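Local structure of viral structural protein 4 (Bombyx mori cytoplasmic polyhedrosis virus, 6TZ0) at residues V344-K355 and R483-Q494; D502-I510 and L538-P547. The protein binds GTP through a nucleotide-binding site and, bound to the viral RNA-dependent RNA polymerase, probably assists RNA transcription inside the virus particle. All coordinates share one frame; numbering follows the deposited sequence.

Contact 1: V344-K355 and R483-Q494; sequences VINATLVVYAEK and RTLIVEGHFNAQ
Val344 turns its carbonyl to the guanidinium of Arg483. NH2 of Arg483 donates to Val344 O at 2.8 Å. The oxygen lies at the guanidinium edge, but the donor stands above the carbonyl plane, 38° out of it. Arg483 sends CG anti to its backbone N (chi1 176°) and stays extended to NE, which carries the group past Ile345 O; CG lies 3.2 Å from that oxygen. Its NH1 also bonds Val339 O.

At Ala347 the two strands start to pair in parallel, after a weak bond from its N to Arg483 O. Leu485 N bonds Ala347 O at 3.1 Å, and Leu349 N bonds Leu485 O. Val487 N then bonds Leu349 O, and Val351 N bonds Val487 O. Thr348 lies beside Leu485, pointing the same way; its CG2 also meets CG2 of Val487 at 4.0 Å. Past Val351, whose O accepts Gly489 N, the ring of Tyr352 turns an edge to residues 489-490. Its CD1 lies 3.7 Å from Gly489 C. Asn492 ND2 sits over one ring face and Val350 CG1 over the opposite face, both toward the rim. The Asn492 amide is turned 68° from the ring plane. CE1 of Tyr352 comes 3.2 Å from Phe491 O.

Lys355, a GTP-binding residue although no GTP is bound here, ends near the His490 ring, which stacks on Tyr534. Glu488 bonds His380 and packs on Lys359 and Thr360. Strand 347-353, the loop after it and helix 359-374 are consistent with a P-loop (Walker A) of a nucleotide-binding fold, with strand 484-489 alongside.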
loop_
_atom_site.group_PDB
_atom_site.type_symbol
_atom_site.label_atom_id
_atom_site.label_comp_id
_atom_site.label_asym_id
_atom_site.label_seq_id
_atom_site.Cartn_x
_atom_site.Cartn_y
_atom_site.Cartn_z
ATOM N N VAL B 344 -27.505 -0.608 -5.998
ATOM C CA VAL B 344 -27.346 -0.976 -4.600
ATOM C C VAL B 344 -28.558 -1.790 -4.184
ATOM O O VAL B 344 -29.700 -1.349 -4.359
ATOM C CB VAL B 344 -27.186 0.275 -3.720
ATOM C CG1 VAL B 344 -27.224 -0.086 -2.266
ATOM C CG2 VAL B 344 -25.884 0.972 -4.045
ATOM N N ILE B 345 -28.322 -2.985 -3.643
ATOM C CA ILE B 345 -29.439 -3.833 -3.243
ATOM C C ILE B 345 -30.016 -3.380 -1.909
ATOM O O ILE B 345 -31.228 -3.187 -1.784
ATOM C CB ILE B 345 -29.020 -5.314 -3.217
ATOM C CG1 ILE B 345 -28.707 -5.786 -4.635
ATOM C CG2 ILE B 345 -30.115 -6.171 -2.616
ATOM C CD1 ILE B 345 -28.108 -7.155 -4.717
ATOM N N ASN B 346 -29.173 -3.186 -0.896
ATOM C CA ASN B 346 -29.624 -2.731 0.415
ATOM C C ASN B 346 -28.862 -1.481 0.828
ATOM O O ASN B 346 -27.634 -1.438 0.720
ATOM C CB ASN B 346 -29.436 -3.811 1.480
ATOM C CG ASN B 346 -30.225 -5.056 1.191
ATOM O OD1 ASN B 346 -29.661 -6.134 1.041
ATOM N ND2 ASN B 346 -31.538 -4.915 1.098
ATOM N N ALA B 347 -29.589 -0.477 1.316
ATOM C CA ALA B 347 -29.008 0.773 1.787
ATOM C C ALA B 347 -29.381 0.976 3.247
ATOM O O ALA B 347 -30.550 0.845 3.613
ATOM C CB ALA B 347 -29.485 1.959 0.949
ATOM N N THR B 348 -28.393 1.295 4.076
ATOM C CA THR B 348 -28.604 1.385 5.514
ATOM C C THR B 348 -27.859 2.594 6.058
ATOM O O THR B 348 -26.713 2.839 5.677
ATOM C CB THR B 348 -28.131 0.099 6.206
ATOM O OG1 THR B 348 -28.750 -1.035 5.592
ATOM C CG2 THR B 348 -28.491 0.104 7.678
ATOM N N LEU B 349 -28.518 3.361 6.923
ATOM C CA LEU B 349 -27.898 4.468 7.640
ATOM C C LEU B 349 -27.797 4.100 9.110
ATOM O O LEU B 349 -28.814 3.838 9.754
ATOM C CB LEU B 349 -28.701 5.756 7.483
ATOM C CG LEU B 349 -28.087 6.997 8.126
ATOM C CD1 LEU B 349 -26.820 7.371 7.399
ATOM C CD2 LEU B 349 -29.061 8.149 8.155
ATOM N N VAL B 350 -26.579 4.090 9.639
ATOM C CA VAL B 350 -26.353 3.852 11.059
ATOM C C VAL B 350 -26.229 5.199 11.753
ATOM O O VAL B 350 -25.400 6.030 11.368
ATOM C CB VAL B 350 -25.107 2.989 11.298
ATOM C CG1 VAL B 350 -24.876 2.809 12.785
ATOM C CG2 VAL B 350 -25.278 1.653 10.638
ATOM N N VAL B 351 -27.055 5.419 12.772
ATOM C CA VAL B 351 -27.095 6.677 13.508
ATOM C C VAL B 351 -26.756 6.386 14.960
ATOM O O VAL B 351 -27.513 5.699 15.653
ATOM C CB VAL B 351 -28.462 7.359 13.399
ATOM C CG1 VAL B 351 -28.480 8.618 14.232
ATOM C CG2 VAL B 351 -28.779 7.671 11.962
ATOM N N TYR B 352 -25.627 6.908 15.427
ATOM C CA TYR B 352 -25.249 6.801 16.826
ATOM C C TYR B 352 -25.673 8.046 17.588
ATOM O O TYR B 352 -25.647 9.159 17.059
ATOM C CB TYR B 352 -23.747 6.614 16.994
ATOM C CG TYR B 352 -23.228 5.312 16.467
ATOM C CD1 TYR B 352 -23.489 4.133 17.131
ATOM C CD2 TYR B 352 -22.429 5.270 15.338
ATOM C CE1 TYR B 352 -23.014 2.942 16.664
ATOM C CE2 TYR B 352 -21.935 4.083 14.871
ATOM C CZ TYR B 352 -22.235 2.920 15.541
ATOM O OH TYR B 352 -21.752 1.723 15.090
ATOM N N ALA B 353 -26.050 7.846 18.844
ATOM C CA ALA B 353 -26.462 8.945 19.701
ATOM C C ALA B 353 -26.266 8.531 21.146
ATOM O O ALA B 353 -26.207 7.342 21.466
ATOM C CB ALA B 353 -27.918 9.336 19.454
ATOM N N GLU B 354 -26.164 9.529 22.017
ATOM C CA GLU B 354 -26.119 9.244 23.439
ATOM C C GLU B 354 -27.489 8.810 23.934
ATOM O O GLU B 354 -28.528 9.232 23.426
ATOM C CB GLU B 354 -25.637 10.453 24.238
ATOM C CG GLU B 354 -24.158 10.757 24.099
ATOM C CD GLU B 354 -23.716 11.907 24.980
ATOM O OE1 GLU B 354 -24.584 12.537 25.615
ATOM O OE2 GLU B 354 -22.504 12.186 25.043
ATOM N N LYS B 355 -27.471 7.947 24.934
ATOM C CA LYS B 355 -28.674 7.378 25.518
ATOM C C LYS B 355 -29.380 8.459 26.320
ATOM O O LYS B 355 -28.972 8.790 27.433
ATOM C CB LYS B 355 -28.291 6.186 26.383
ATOM C CG LYS B 355 -29.440 5.398 26.914
ATOM C CD LYS B 355 -28.950 4.164 27.611
ATOM C CE LYS B 355 -30.104 3.420 28.207
ATOM N NZ LYS B 355 -31.031 2.969 27.139
ATOM N N ARG B 483 -36.087 -2.376 1.924
ATOM C CA ARG B 483 -34.813 -2.173 1.244
ATOM C C ARG B 483 -33.943 -1.158 1.977
ATOM O O ARG B 483 -32.738 -1.372 2.153
ATOM C CB ARG B 483 -35.064 -1.726 -0.193
ATOM C CG ARG B 483 -33.806 -1.406 -0.930
ATOM C CD ARG B 483 -34.050 -0.913 -2.322
ATOM N NE ARG B 483 -32.788 -0.544 -2.943
ATOM C CZ ARG B 483 -32.255 0.668 -2.863
ATOM N NH1 ARG B 483 -32.885 1.625 -2.205
ATOM N NH2 ARG B 483 -31.101 0.927 -3.453
ATOM N N THR B 484 -34.531 -0.047 2.403
ATOM C CA THR B 484 -33.800 1.009 3.087
ATOM C C THR B 484 -34.090 0.924 4.578
ATOM O O THR B 484 -35.239 1.070 4.998
ATOM C CB THR B 484 -34.180 2.382 2.538
ATOM O OG1 THR B 484 -35.570 2.613 2.767
ATOM C CG2 THR B 484 -33.925 2.442 1.047
ATOM N N LEU B 485 -33.048 0.687 5.370
ATOM C CA LEU B 485 -33.149 0.616 6.819
ATOM C C LEU B 485 -32.448 1.795 7.475
ATOM O O LEU B 485 -31.480 2.344 6.945
ATOM C CB LEU B 485 -32.533 -0.670 7.368
ATOM C CG LEU B 485 -33.222 -2.008 7.158
ATOM C CD1 LEU B 485 -32.323 -3.118 7.656
ATOM C CD2 LEU B 485 -34.547 -2.035 7.891
ATOM N N ILE B 486 -32.952 2.170 8.645
ATOM C CA ILE B 486 -32.310 3.138 9.520
ATOM C C ILE B 486 -32.148 2.460 10.868
ATOM O O ILE B 486 -33.141 2.168 11.545
ATOM C CB ILE B 486 -33.113 4.435 9.648
ATOM C CG1 ILE B 486 -33.145 5.164 8.309
ATOM C CG2 ILE B 486 -32.510 5.327 10.709
ATOM C CD1 ILE B 486 -34.115 6.290 8.280
ATOM N N VAL B 487 -30.906 2.194 11.253
ATOM C CA VAL B 487 -30.594 1.424 12.448
ATOM C C VAL B 487 -29.881 2.337 13.433
ATOM O O VAL B 487 -28.970 3.079 13.049
ATOM C CB VAL B 487 -29.732 0.196 12.103
ATOM C CG1 VAL B 487 -29.401 -0.597 13.342
ATOM C CG2 VAL B 487 -30.441 -0.674 11.086
ATOM N N GLU B 488 -30.302 2.301 14.689
ATOM C CA GLU B 488 -29.685 3.082 15.746
ATOM C C GLU B 488 -28.717 2.215 16.543
ATOM O O GLU B 488 -28.883 1.001 16.658
ATOM C CB GLU B 488 -30.755 3.649 16.671
ATOM C CG GLU B 488 -31.766 4.526 15.994
ATOM C CD GLU B 488 -32.849 4.968 16.950
ATOM O OE1 GLU B 488 -32.819 4.537 18.119
ATOM O OE2 GLU B 488 -33.741 5.729 16.533
ATOM N N GLY B 489 -27.691 2.859 17.099
ATOM C CA GLY B 489 -26.704 2.159 17.890
ATOM C C GLY B 489 -26.328 2.960 19.120
ATOM O O GLY B 489 -26.649 4.140 19.232
ATOM N N HIS B 490 -25.647 2.295 20.049
ATOM C CA HIS B 490 -25.214 2.967 21.264
ATOM C C HIS B 490 -23.734 3.301 21.313
ATOM O O HIS B 490 -23.368 4.249 22.006
ATOM C CB HIS B 490 -25.545 2.144 22.510
ATOM C CG HIS B 490 -26.995 2.137 22.873
ATOM N ND1 HIS B 490 -27.801 1.035 22.707
ATOM C CD2 HIS B 490 -27.791 3.116 23.358
ATOM C CE1 HIS B 490 -29.022 1.320 23.125
ATOM N NE2 HIS B 490 -29.046 2.582 23.507
ATOM N N PHE B 491 -22.876 2.565 20.610
ATOM C CA PHE B 491 -21.442 2.789 20.739
ATOM C C PHE B 491 -20.712 2.260 19.517
ATOM O O PHE B 491 -21.224 1.416 18.783
ATOM C CB PHE B 491 -20.891 2.170 22.028
ATOM C CG PHE B 491 -21.208 0.711 22.213
ATOM C CD1 PHE B 491 -22.362 0.322 22.872
ATOM C CD2 PHE B 491 -20.331 -0.267 21.785
ATOM C CE1 PHE B 491 -22.654 -1.004 23.059
ATOM C CE2 PHE B 491 -20.618 -1.598 21.976
ATOM C CZ PHE B 491 -21.782 -1.964 22.614
ATOM N N ASN B 492 -19.491 2.765 19.323
ATOM C CA ASN B 492 -18.763 2.565 18.076
ATOM C C ASN B 492 -18.244 1.150 17.879
ATOM O O ASN B 492 -17.788 0.837 16.777
ATOM C CB ASN B 492 -17.572 3.517 17.976
ATOM C CG ASN B 492 -17.986 4.953 17.841
ATOM O OD1 ASN B 492 -17.623 5.789 18.657
ATOM N ND2 ASN B 492 -18.762 5.250 16.811
ATOM N N ALA B 493 -18.278 0.292 18.897
ATOM C CA ALA B 493 -17.828 -1.078 18.690
ATOM C C ALA B 493 -18.844 -1.904 17.919
ATOM O O ALA B 493 -18.518 -3.005 17.473
ATOM C CB ALA B 493 -17.524 -1.750 20.024
ATOM N N GLN B 494 -20.057 -1.397 17.748
ATOM C CA GLN B 494 -21.061 -2.030 16.914
ATOM C C GLN B 494 -20.851 -1.767 15.431
ATOM O O GLN B 494 -21.638 -2.259 14.623
ATOM C CB GLN B 494 -22.441 -1.552 17.346
ATOM C CG GLN B 494 -22.799 -2.016 18.730
ATOM C CD GLN B 494 -24.092 -1.443 19.222
ATOM O OE1 GLN B 494 -24.702 -0.610 18.563
ATOM N NE2 GLN B 494 -24.524 -1.885 20.388
#

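Contact 2: D502-I510 and L538-P547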
loop_
_atom_site.group_PDB
_atom_site.type_symbol
_atom_site.label_atom_id
_atom_site.label_comp_id
_atom_site.label_asym_id
_atom_site.label_seq_id
_atom_site.Cartn_x
_atom_site.Cartn_y
_atom_site.Cartn_z
ATOM N N ASP B 502 -21.903 2.383 4.339
ATOM C CA ASP B 502 -20.825 3.291 4.016
ATOM C C ASP B 502 -21.058 4.644 4.657
ATOM O O ASP B 502 -20.220 5.537 4.516
ATOM C CB ASP B 502 -20.705 3.451 2.497
ATOM C CG ASP B 502 -19.320 3.816 2.053
ATOM O OD1 ASP B 502 -18.437 3.967 2.918
ATOM O OD2 ASP B 502 -19.112 3.917 0.828
ATOM N N THR B 503 -22.186 4.828 5.335
ATOM C CA THR B 503 -22.578 6.104 5.917
ATOM C C THR B 503 -23.009 5.874 7.356
ATOM O O THR B 503 -24.102 5.360 7.603
ATOM C CB THR B 503 -23.714 6.744 5.122
ATOM O OG1 THR B 503 -24.784 5.805 4.997
ATOM C CG2 THR B 503 -23.258 7.178 3.747
ATOM N N THR B 504 -22.160 6.260 8.299
ATOM C CA THR B 504 -22.523 6.279 9.707
ATOM C C THR B 504 -22.240 7.657 10.285
ATOM O O THR B 504 -21.150 8.207 10.105
ATOM C CB THR B 504 -21.806 5.165 10.491
ATOM O OG1 THR B 504 -21.957 5.373 11.900
ATOM C CG2 THR B 504 -20.362 5.038 10.123
ATOM N N VAL B 505 -23.251 8.226 10.934
ATOM C CA VAL B 505 -23.188 9.565 11.493
ATOM C C VAL B 505 -23.400 9.469 12.993
ATOM O O VAL B 505 -23.794 8.435 13.524
ATOM C CB VAL B 505 -24.225 10.513 10.865
ATOM C CG1 VAL B 505 -23.972 10.663 9.394
ATOM C CG2 VAL B 505 -25.624 10.000 11.114
ATOM N N LEU B 506 -23.144 10.579 13.674
ATOM C CA LEU B 506 -23.426 10.702 15.093
ATOM C C LEU B 506 -24.387 11.862 15.289
ATOM O O LEU B 506 -24.177 12.946 14.738
ATOM C CB LEU B 506 -22.140 10.900 15.895
ATOM C CG LEU B 506 -22.169 10.663 17.406
ATOM C CD1 LEU B 506 -20.841 10.099 17.829
ATOM C CD2 LEU B 506 -22.425 11.927 18.176
ATOM N N LEU B 507 -25.425 11.632 16.079
ATOM C CA LEU B 507 -26.492 12.595 16.291
ATOM C C LEU B 507 -26.322 13.312 17.623
ATOM O O LEU B 507 -26.047 12.685 18.648
ATOM C CB LEU B 507 -27.843 11.877 16.227
ATOM C CG LEU B 507 -29.197 12.545 16.460
ATOM C CD1 LEU B 507 -30.235 11.940 15.583
ATOM C CD2 LEU B 507 -29.607 12.262 17.872
ATOM N N ARG B 508 -26.492 14.632 17.600
ATOM C CA ARG B 508 -26.579 15.442 18.804
ATOM C C ARG B 508 -27.898 16.193 18.794
ATOM O O ARG B 508 -28.355 16.633 17.738
ATOM C CB ARG B 508 -25.432 16.448 18.907
ATOM C CG ARG B 508 -24.044 15.867 18.935
ATOM C CD ARG B 508 -23.746 15.114 20.206
ATOM N NE ARG B 508 -22.370 14.630 20.217
ATOM C CZ ARG B 508 -21.364 15.258 20.807
ATOM N NH1 ARG B 508 -21.590 16.378 21.467
ATOM N NH2 ARG B 508 -20.141 14.755 20.759
ATOM N N THR B 509 -28.516 16.336 19.962
ATOM C CA THR B 509 -29.769 17.068 20.105
ATOM C C THR B 509 -29.639 18.124 21.192
ATOM O O THR B 509 -28.566 18.341 21.758
ATOM C CB THR B 509 -30.939 16.138 20.441
ATOM O OG1 THR B 509 -30.641 15.403 21.633
ATOM C CG2 THR B 509 -31.222 15.189 19.310
ATOM N N ILE B 510 -30.753 18.791 21.478
ATOM C CA ILE B 510 -30.819 19.727 22.589
ATOM C C ILE B 510 -31.248 18.990 23.856
ATOM O O ILE B 510 -32.315 19.240 24.427
ATOM C CB ILE B 510 -31.791 20.870 22.242
ATOM C CG1 ILE B 510 -33.087 20.314 21.642
ATOM C CG2 ILE B 510 -31.174 21.797 21.234
ATOM C CD1 ILE B 510 -34.240 21.165 21.935
ATOM N N LEU B 538 -18.440 5.542 23.404
ATOM C CA LEU B 538 -18.793 6.294 22.197
ATOM C C LEU B 538 -18.117 7.658 22.184
ATOM O O LEU B 538 -18.623 8.613 22.796
ATOM C CB LEU B 538 -20.304 6.465 22.076
ATOM C CG LEU B 538 -20.933 7.222 20.896
ATOM C CD1 LEU B 538 -20.712 6.521 19.582
ATOM C CD2 LEU B 538 -22.412 7.447 21.116
ATOM N N PRO B 539 -16.988 7.798 21.507
ATOM C CA PRO B 539 -16.439 9.122 21.217
ATOM C C PRO B 539 -17.172 9.756 20.041
ATOM O O PRO B 539 -18.104 9.193 19.476
ATOM C CB PRO B 539 -14.990 8.828 20.848
ATOM C CG PRO B 539 -14.720 7.509 21.380
ATOM C CD PRO B 539 -15.982 6.750 21.314
ATOM N N ALA B 540 -16.723 10.947 19.672
ATOM C CA ALA B 540 -17.243 11.636 18.494
ATOM C C ALA B 540 -16.301 11.448 17.309
ATOM O O ALA B 540 -15.734 12.395 16.777
ATOM C CB ALA B 540 -17.455 13.113 18.802
ATOM N N LEU B 541 -16.143 10.198 16.891
ATOM C CA LEU B 541 -15.203 9.858 15.834
ATOM C C LEU B 541 -15.864 9.687 14.476
ATOM O O LEU B 541 -15.159 9.492 13.486
ATOM C CB LEU B 541 -14.425 8.595 16.210
ATOM C CG LEU B 541 -13.519 8.794 17.430
ATOM C CD1 LEU B 541 -12.826 7.524 17.856
ATOM C CD2 LEU B 541 -12.499 9.874 17.173
ATOM N N HIS B 542 -17.187 9.765 14.399
ATOM C CA HIS B 542 -17.891 9.876 13.132
ATOM C C HIS B 542 -18.426 11.289 12.971
ATOM O O HIS B 542 -18.333 12.110 13.887
ATOM C CB HIS B 542 -19.011 8.842 13.034
ATOM C CG HIS B 542 -18.510 7.437 12.966
ATOM N ND1 HIS B 542 -18.480 6.601 14.057
ATOM C CD2 HIS B 542 -17.933 6.752 11.952
ATOM C CE1 HIS B 542 -17.961 5.440 13.703
ATOM N NE2 HIS B 542 -17.616 5.508 12.433
ATOM N N THR B 543 -18.968 11.577 11.790
ATOM C CA THR B 543 -19.376 12.940 11.471
ATOM C C THR B 543 -20.609 13.321 12.278
ATOM O O THR B 543 -21.577 12.563 12.349
ATOM C CB THR B 543 -19.668 13.089 9.981
ATOM O OG1 THR B 543 -20.881 12.405 9.666
ATOM C CG2 THR B 543 -18.563 12.474 9.171
ATOM N N THR B 544 -20.562 14.490 12.903
ATOM C CA THR B 544 -21.621 14.931 13.796
ATOM C C THR B 544 -22.698 15.650 12.998
ATOM O O THR B 544 -22.402 16.564 12.226
ATOM C CB THR B 544 -21.052 15.844 14.878
ATOM O OG1 THR B 544 -20.064 15.126 15.625
ATOM C CG2 THR B 544 -22.135 16.295 15.816
ATOM N N VAL B 545 -23.945 15.218 13.172
ATOM C CA VAL B 545 -25.080 15.726 12.414
ATOM C C VAL B 545 -26.166 16.126 13.406
ATOM O O VAL B 545 -26.443 15.386 14.354
ATOM C CB VAL B 545 -25.609 14.673 11.418
ATOM C CG1 VAL B 545 -26.774 15.201 10.650
ATOM C CG2 VAL B 545 -24.541 14.256 10.443
ATOM N N TYR B 546 -26.765 17.302 13.204
ATOM C CA TYR B 546 -27.923 17.765 13.952
ATOM C C TYR B 546 -29.207 17.410 13.210
ATOM O O TYR B 546 -29.166 17.098 12.018
ATOM C CB TYR B 546 -27.825 19.272 14.175
ATOM C CG TYR B 546 -26.728 19.663 15.125
ATOM C CD1 TYR B 546 -26.828 19.378 16.477
ATOM C CD2 TYR B 546 -25.624 20.366 14.685
ATOM C CE1 TYR B 546 -25.837 19.736 17.349
ATOM C CE2 TYR B 546 -24.632 20.738 15.556
ATOM C CZ TYR B 546 -24.742 20.423 16.887
ATOM O OH TYR B 546 -23.751 20.793 17.761
ATOM N N PRO B 547 -30.365 17.405 13.894
ATOM C CA PRO B 547 -31.625 17.074 13.199
ATOM C C PRO B 547 -32.023 18.003 12.060
ATOM O O PRO B 547 -32.563 17.519 11.052
ATOM C CB PRO B 547 -32.652 17.111 14.336
ATOM C CG PRO B 547 -31.896 16.726 15.514
ATOM C CD PRO B 547 -30.544 17.327 15.358
#
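Arg508 lies against Thr544, Tyr546 and Ala540 of residues 538-547. Its CB is 3.7 Å from Tyr546 CE1. CG meets the methyl CG2 of Thr544, also at 3.7 Å. The chain then bends at chi2 (-69°), and the guanidinium ends with NH2 3.7 Å from Ala540 CB. That methyl lies near the guanidinium plane, at its edge. CD2 of Leu506 is another group in that plane.

The backbones pair over a short length. Leu506 N donates to Thr543 O at 2.9 Å, and Val545 N donates to Leu506 O at 2.8 Å. A weak bond from Arg508 N to Val545 O follows. The pairing is parallel and joins strands 504-507 and 543-545 at one border of the five-stranded parallel sheet. Helices 513-518 and 524-537 lie between these strands in the chain, a helical connection of the beta-alpha-beta kind.

On the Val505 side, its CB touches CG2 of Val545, and its CG1 meets Thr543 OG1. Helix 326-340 packs on Val505 and Val545. On the other side of the sheet, Leu506 reaches with CD1 to Pro539 O, Ala540 CA and the Leu538 methyl CD1.

Thr504 approaches His542 with both branches. Its OG1 stands over the centre of one imidazole face, while Thr504 CG2 lies 3.5 Å from His542 CD2. The ring's NE2 makes a weak hydrogen bond to Glu634 of the polymerase chain. At the far end, Arg508 O lies 3.3 Å from CD of Pro547, the first residue of helix 547-556.

How the contacts relate
The two contacts lie in one five-stranded parallel sheet, their centres about 11 Å apart. Both segments of contact 1 come earlier in the chain than those of contact 2, and strand 504-507 is the next strand after 484-489. Across the sheet, strand 347-353 sits between strands 484-489 and 504-507. It thus joins the contacts directly: Tyr352 O and Leu507 N are 2.7 Å apart, a probable hydrogen bond. Tyr352 and Asn492 of contact 1 also pack on Thr504 and His542 of contact 2. Glu488 and Leu507, one from each contact, pack on Lys359 of the GTP site. Both contacts also touch the polymerase chain, which places this sheet, which borders the GTP site, near the subunit interface.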